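Local coordinates for reticulocyte binding protein (Streptococcus agalactiae COH1, PDB 3FAW) that is a cell-wall-anchored streptococcal pullulanase, a debranching enzyme of the alpha-amylase family that probably hydrolyses alpha-1,6 linkages in pullulan and glycogen-like glucans, at residues 325-330 with 360-365; 352-357 with 366-371. All blocks are in the same frame, centred on the assembly; numbering follows the deposited sequence.

Contact 1 of 2, residues 325-330 with 360-365; sequences NEMDKS and EKPKDP. With CA (calcium ion), chain B.
M327 meets P362 and K363 where two turns of one long loop come together, the loop that joins strand 312-315 of the parallel eight-stranded (beta/alpha)8 barrel to helix 367-381. Each partner presents a type I beta turn, N325 to D328 on one side and K361 to D364 on the other, and no hydrogen bond passes between them. Packing alone carries the contact. P362 is at its centre, met by M327, by the carbonyl oxygen of E326 and by K329, while M327 also reaches K363. The methionine CE lies 3.6 Å from CD of K363, and its SD rests 4.1 Å from CG of the P362 ring. M327 CG stands beside the backbone N (chi1 -60°); the bend at chi2 sets SD near the proline and the bend at chi3 sets CE against K363, whose chain the methionine crosses at about a right angle. The same proline CG sits 4.0 Å from the carbonyl oxygen of E326, so the ring borders both backbone and side chain of the first turn. K329 adds a looser fringe, its CE 4.4 Å from P362 CD, while its ammonium goes on to the carbonyl oxygen of S359.

Behind this first shell, the segment 325-330 is held from within. N325 OD1 accepts from M327 N in an Asx turn, the N-H standing above the carboxamide plane, and D328 OD1 forms a second Asx turn with S330 N while also binding S330 OG. The carboxylate of E326 is held by W227 N at OE1, which ties the turn to a separate loop. K363 has a further role, for its backbone oxygen joins K165 and Y202 in a calcium site that includes four waters: K363 O lies 2.3 Å from the calcium ion.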
# COMPACT_ATOMS: atom_id res chain seq x y z
N ASN A 325 -8.49 17.14 -8.77
CA ASN A 325 -8.99 18.49 -8.52
C ASN A 325 -9.76 18.45 -7.21
O ASN A 325 -10.89 17.97 -7.15
CB ASN A 325 -9.90 18.98 -9.64
CG ASN A 325 -10.44 20.39 -9.40
OD1 ASN A 325 -10.07 21.06 -8.43
ND2 ASN A 325 -11.32 20.84 -10.28
N GLU A 326 -9.12 18.94 -6.15
CA GLU A 326 -9.70 18.86 -4.81
C GLU A 326 -10.84 19.86 -4.60
O GLU A 326 -11.57 19.77 -3.61
CB GLU A 326 -8.60 19.07 -3.77
CG GLU A 326 -7.49 18.02 -3.82
CD GLU A 326 -6.31 18.34 -2.91
OE1 GLU A 326 -6.16 19.51 -2.49
OE2 GLU A 326 -5.52 17.40 -2.63
N MET A 327 -11.01 20.80 -5.53
CA MET A 327 -12.10 21.76 -5.47
C MET A 327 -13.39 21.25 -6.14
O MET A 327 -14.40 21.96 -6.14
CB MET A 327 -11.65 23.09 -6.09
CG MET A 327 -10.46 23.74 -5.39
SD MET A 327 -10.66 23.94 -3.60
CE MET A 327 -12.14 24.95 -3.51
N ASP A 328 -13.35 20.04 -6.69
CA ASP A 328 -14.52 19.40 -7.31
C ASP A 328 -14.88 18.15 -6.51
O ASP A 328 -14.24 17.10 -6.66
CB ASP A 328 -14.19 19.04 -8.77
CG ASP A 328 -15.28 18.20 -9.45
OD1 ASP A 328 -16.45 18.22 -9.00
OD2 ASP A 328 -14.95 17.54 -10.45
N LYS A 329 -15.90 18.27 -5.66
CA LYS A 329 -16.37 17.14 -4.84
C LYS A 329 -17.60 16.45 -5.46
O LYS A 329 -18.21 15.59 -4.83
CB LYS A 329 -16.70 17.61 -3.42
CG LYS A 329 -15.49 18.07 -2.63
CD LYS A 329 -15.88 18.49 -1.22
CE LYS A 329 -14.66 18.84 -0.38
NZ LYS A 329 -13.78 17.67 -0.18
N SER A 330 -17.93 16.82 -6.69
CA SER A 330 -19.15 16.33 -7.34
C SER A 330 -19.11 14.82 -7.57
O SER A 330 -18.07 14.24 -7.86
CB SER A 330 -19.40 17.05 -8.67
OG SER A 330 -18.42 16.72 -9.64
N GLU A 360 -13.29 18.63 4.31
CA GLU A 360 -14.44 19.50 4.06
C GLU A 360 -13.99 20.93 3.71
O GLU A 360 -14.71 21.65 3.02
CB GLU A 360 -15.38 19.51 5.27
CG GLU A 360 -16.12 18.18 5.44
CD GLU A 360 -17.22 18.26 6.46
OE1 GLU A 360 -16.92 18.59 7.63
OE2 GLU A 360 -18.39 17.98 6.11
N LYS A 361 -12.80 21.31 4.16
CA LYS A 361 -12.26 22.65 3.93
C LYS A 361 -10.84 22.61 3.36
O LYS A 361 -9.89 22.97 4.05
CB LYS A 361 -12.28 23.45 5.24
CG LYS A 361 -13.67 23.61 5.84
CD LYS A 361 -13.67 24.58 7.01
CE LYS A 361 -13.71 26.03 6.55
NZ LYS A 361 -13.81 26.97 7.70
N PRO A 362 -10.69 22.18 2.10
CA PRO A 362 -9.36 22.02 1.49
C PRO A 362 -8.51 23.31 1.42
O PRO A 362 -7.28 23.24 1.38
CB PRO A 362 -9.67 21.49 0.08
CG PRO A 362 -11.11 21.82 -0.17
CD PRO A 362 -11.78 21.80 1.16
N LYS A 363 -9.17 24.47 1.40
CA LYS A 363 -8.47 25.76 1.38
C LYS A 363 -7.87 26.15 2.73
O LYS A 363 -7.07 27.09 2.80
CB LYS A 363 -9.41 26.85 0.85
CG LYS A 363 -9.70 26.71 -0.64
CD LYS A 363 -11.03 27.31 -1.06
CE LYS A 363 -11.02 28.82 -1.00
NZ LYS A 363 -12.28 29.41 -1.55
N ASP A 364 -8.24 25.44 3.80
CA ASP A 364 -7.63 25.60 5.12
C ASP A 364 -6.68 24.41 5.37
O ASP A 364 -7.14 23.29 5.60
CB ASP A 364 -8.73 25.65 6.19
CG ASP A 364 -8.19 25.78 7.62
OD1 ASP A 364 -6.96 25.73 7.83
OD2 ASP A 364 -9.03 25.94 8.54
N PRO A 365 -5.35 24.63 5.33
CA PRO A 365 -4.40 23.51 5.43
C PRO A 365 -4.36 22.82 6.80
O PRO A 365 -3.86 21.70 6.90
CB PRO A 365 -3.05 24.15 5.09
CG PRO A 365 -3.21 25.58 5.42
CD PRO A 365 -4.65 25.93 5.20
CA CA B . -6.17 29.14 2.50
O HOH W 1 -8.26 30.30 1.96
O HOH W 2 -6.18 29.18 0.11
O HOH W 3 -7.06 29.83 4.70
O HOH W 4 -4.41 29.08 4.30

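Contact 2 of 2, residues 352-357 with 366-371; sequences FALSGM and SARIAE
R368, at the start of helix 367-381, reaches back to L354 in the loop that leads into it, making a buried helix-to-loop contact in the alpha-amylase catalytic domain, on the connection from strand 312-315 of the barrel. R368 NH2 donates to the carbonyl oxygen of L354 at 3.0 Å, with an N-H...O angle of 153°, and that oxygen lies near the guanidinium plane. R368 NE adds a weak bond to the same oxygen at 3.4 Å, so one carbonyl receives two N-H groups from one edge of the cation. The route there is folded: R368 CG lies between the backbone N and the carbonyl carbon (chi1 62°), and the chain bends at chi2 and chi3, placing CD and then NE on the side of the loop.

Over one face of the guanidinium lies G356, its CA 3.4 Å above the plane and offset toward the rim. G356 N comes within 3.3 Å of R368 NH2, but both are donors and do not bond; the glycine N-H instead turns weakly to OE2 of E326. Apolar atoms close the other part of the contact. L354 CB meets R368 CG, and its CD1 reaches the helix backbone, 3.4 Å from the carbonyl oxygen of R368 and 4.0 Å from CA of I369. L354 and I369 both also touch F449, which packs this small cluster against helix 432-449. Around G356, S355 OG accepts from M357 N in an ST turn.

Across the two segments the buried cation thus bonds a neutral carbonyl; the nearby E326 carboxylate may offset some of its charge, and the two donors at L354 O, one of them weakly bound, may modestly polarise that peptide group.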
# COMPACT_ATOMS: atom_id res chain seq x y z
N PHE A 352 4.35 13.29 3.66
CA PHE A 352 4.00 13.86 4.97
C PHE A 352 2.66 14.59 4.94
O PHE A 352 1.89 14.52 5.90
CB PHE A 352 5.05 14.88 5.41
CG PHE A 352 6.38 14.29 5.76
CD1 PHE A 352 6.73 14.04 7.08
CD2 PHE A 352 7.31 14.01 4.76
CE1 PHE A 352 7.97 13.50 7.40
CE2 PHE A 352 8.55 13.47 5.07
CZ PHE A 352 8.88 13.22 6.40
N ALA A 353 2.40 15.31 3.85
CA ALA A 353 1.21 16.14 3.72
C ALA A 353 -0.00 15.35 3.20
O ALA A 353 0.09 14.65 2.19
CB ALA A 353 1.49 17.33 2.81
N LEU A 354 -1.12 15.48 3.91
CA LEU A 354 -2.37 14.78 3.57
C LEU A 354 -3.00 15.36 2.32
O LEU A 354 -2.78 16.52 1.98
CB LEU A 354 -3.38 14.88 4.72
CG LEU A 354 -2.98 14.22 6.04
CD1 LEU A 354 -3.99 14.53 7.15
CD2 LEU A 354 -2.81 12.73 5.87
N SER A 355 -3.79 14.53 1.64
CA SER A 355 -4.59 14.98 0.50
C SER A 355 -5.69 15.91 0.99
O SER A 355 -6.25 15.72 2.08
CB SER A 355 -5.20 13.77 -0.21
OG SER A 355 -6.01 14.17 -1.30
N GLY A 356 -6.00 16.93 0.20
CA GLY A 356 -7.13 17.80 0.46
C GLY A 356 -8.46 17.24 -0.03
O GLY A 356 -9.51 17.82 0.23
N MET A 357 -8.43 16.12 -0.75
CA MET A 357 -9.65 15.52 -1.33
C MET A 357 -10.67 15.05 -0.28
O MET A 357 -11.87 15.05 -0.55
CB MET A 357 -9.28 14.34 -2.24
CG MET A 357 -10.39 13.85 -3.18
SD MET A 357 -10.86 15.06 -4.43
CE MET A 357 -12.33 15.78 -3.70
N SER A 366 -4.86 23.48 7.83
CA SER A 366 -4.91 22.89 9.17
C SER A 366 -6.07 21.90 9.32
O SER A 366 -5.99 20.97 10.12
CB SER A 366 -5.02 24.00 10.23
OG SER A 366 -3.83 24.76 10.28
N ALA A 367 -7.13 22.09 8.55
CA ALA A 367 -8.37 21.31 8.70
C ALA A 367 -8.16 19.81 8.54
O ALA A 367 -8.55 19.03 9.40
CB ALA A 367 -9.43 21.81 7.74
N ARG A 368 -7.52 19.40 7.44
CA ARG A 368 -7.34 17.97 7.12
C ARG A 368 -6.57 17.19 8.18
O ARG A 368 -6.83 16.00 8.39
CB ARG A 368 -6.68 17.80 5.75
CG ARG A 368 -5.27 18.40 5.66
CD ARG A 368 -5.22 19.45 4.58
NE ARG A 368 -4.50 19.05 3.40
CZ ARG A 368 -4.60 19.64 2.21
NH1 ARG A 368 -5.44 20.65 2.01
NH2 ARG A 368 -3.87 19.20 1.22
N ILE A 369 -5.61 17.85 8.83
CA ILE A 369 -4.87 17.25 9.94
C ILE A 369 -5.82 17.00 11.11
O ILE A 369 -5.82 15.92 11.71
CB ILE A 369 -3.69 18.16 10.37
CG1 ILE A 369 -2.64 18.23 9.26
CG2 ILE A 369 -3.06 17.66 11.68
CD1 ILE A 369 -1.52 19.23 9.51
N ALA A 370 -6.63 18.01 11.43
CA ALA A 370 -7.64 17.90 12.47
C ALA A 370 -8.72 16.87 12.11
O ALA A 370 -9.18 16.11 12.97
CB ALA A 370 -8.28 19.26 12.73
N GLU A 371 -9.11 16.84 10.84
CA GLU A 371 -10.15 15.92 10.37
C GLU A 371 -9.73 14.44 10.38
O GLU A 371 -10.54 13.58 10.72
CB GLU A 371 -10.61 16.31 8.97
CG GLU A 371 -11.39 17.61 8.92
CD GLU A 371 -11.48 18.16 7.51
OE1 GLU A 371 -10.43 18.39 6.88
OE2 GLU A 371 -12.62 18.35 7.03

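In the fold
Both contacts belong to the single long connection between strand 312-315 and helix 367-381, and their segments alternate along it, with centres about 10 Å apart. Contact 2 is wholly buried against the helix and combines arginine-to-carbonyl bonds with leucine packing, whereas contact 1 lies farther out, is partly exposed, and relies on packing of turns beside a calcium ion. Besides the weak E326-G356 bond already noted, a second carboxylate ties them together: E371 OE2 of contact 2 probably accepts from E360 N of contact 1. The pair illustrates how a long loop without helix or strand can be ordered by an inner contact of mixed chemistry and an outer one of packing alone.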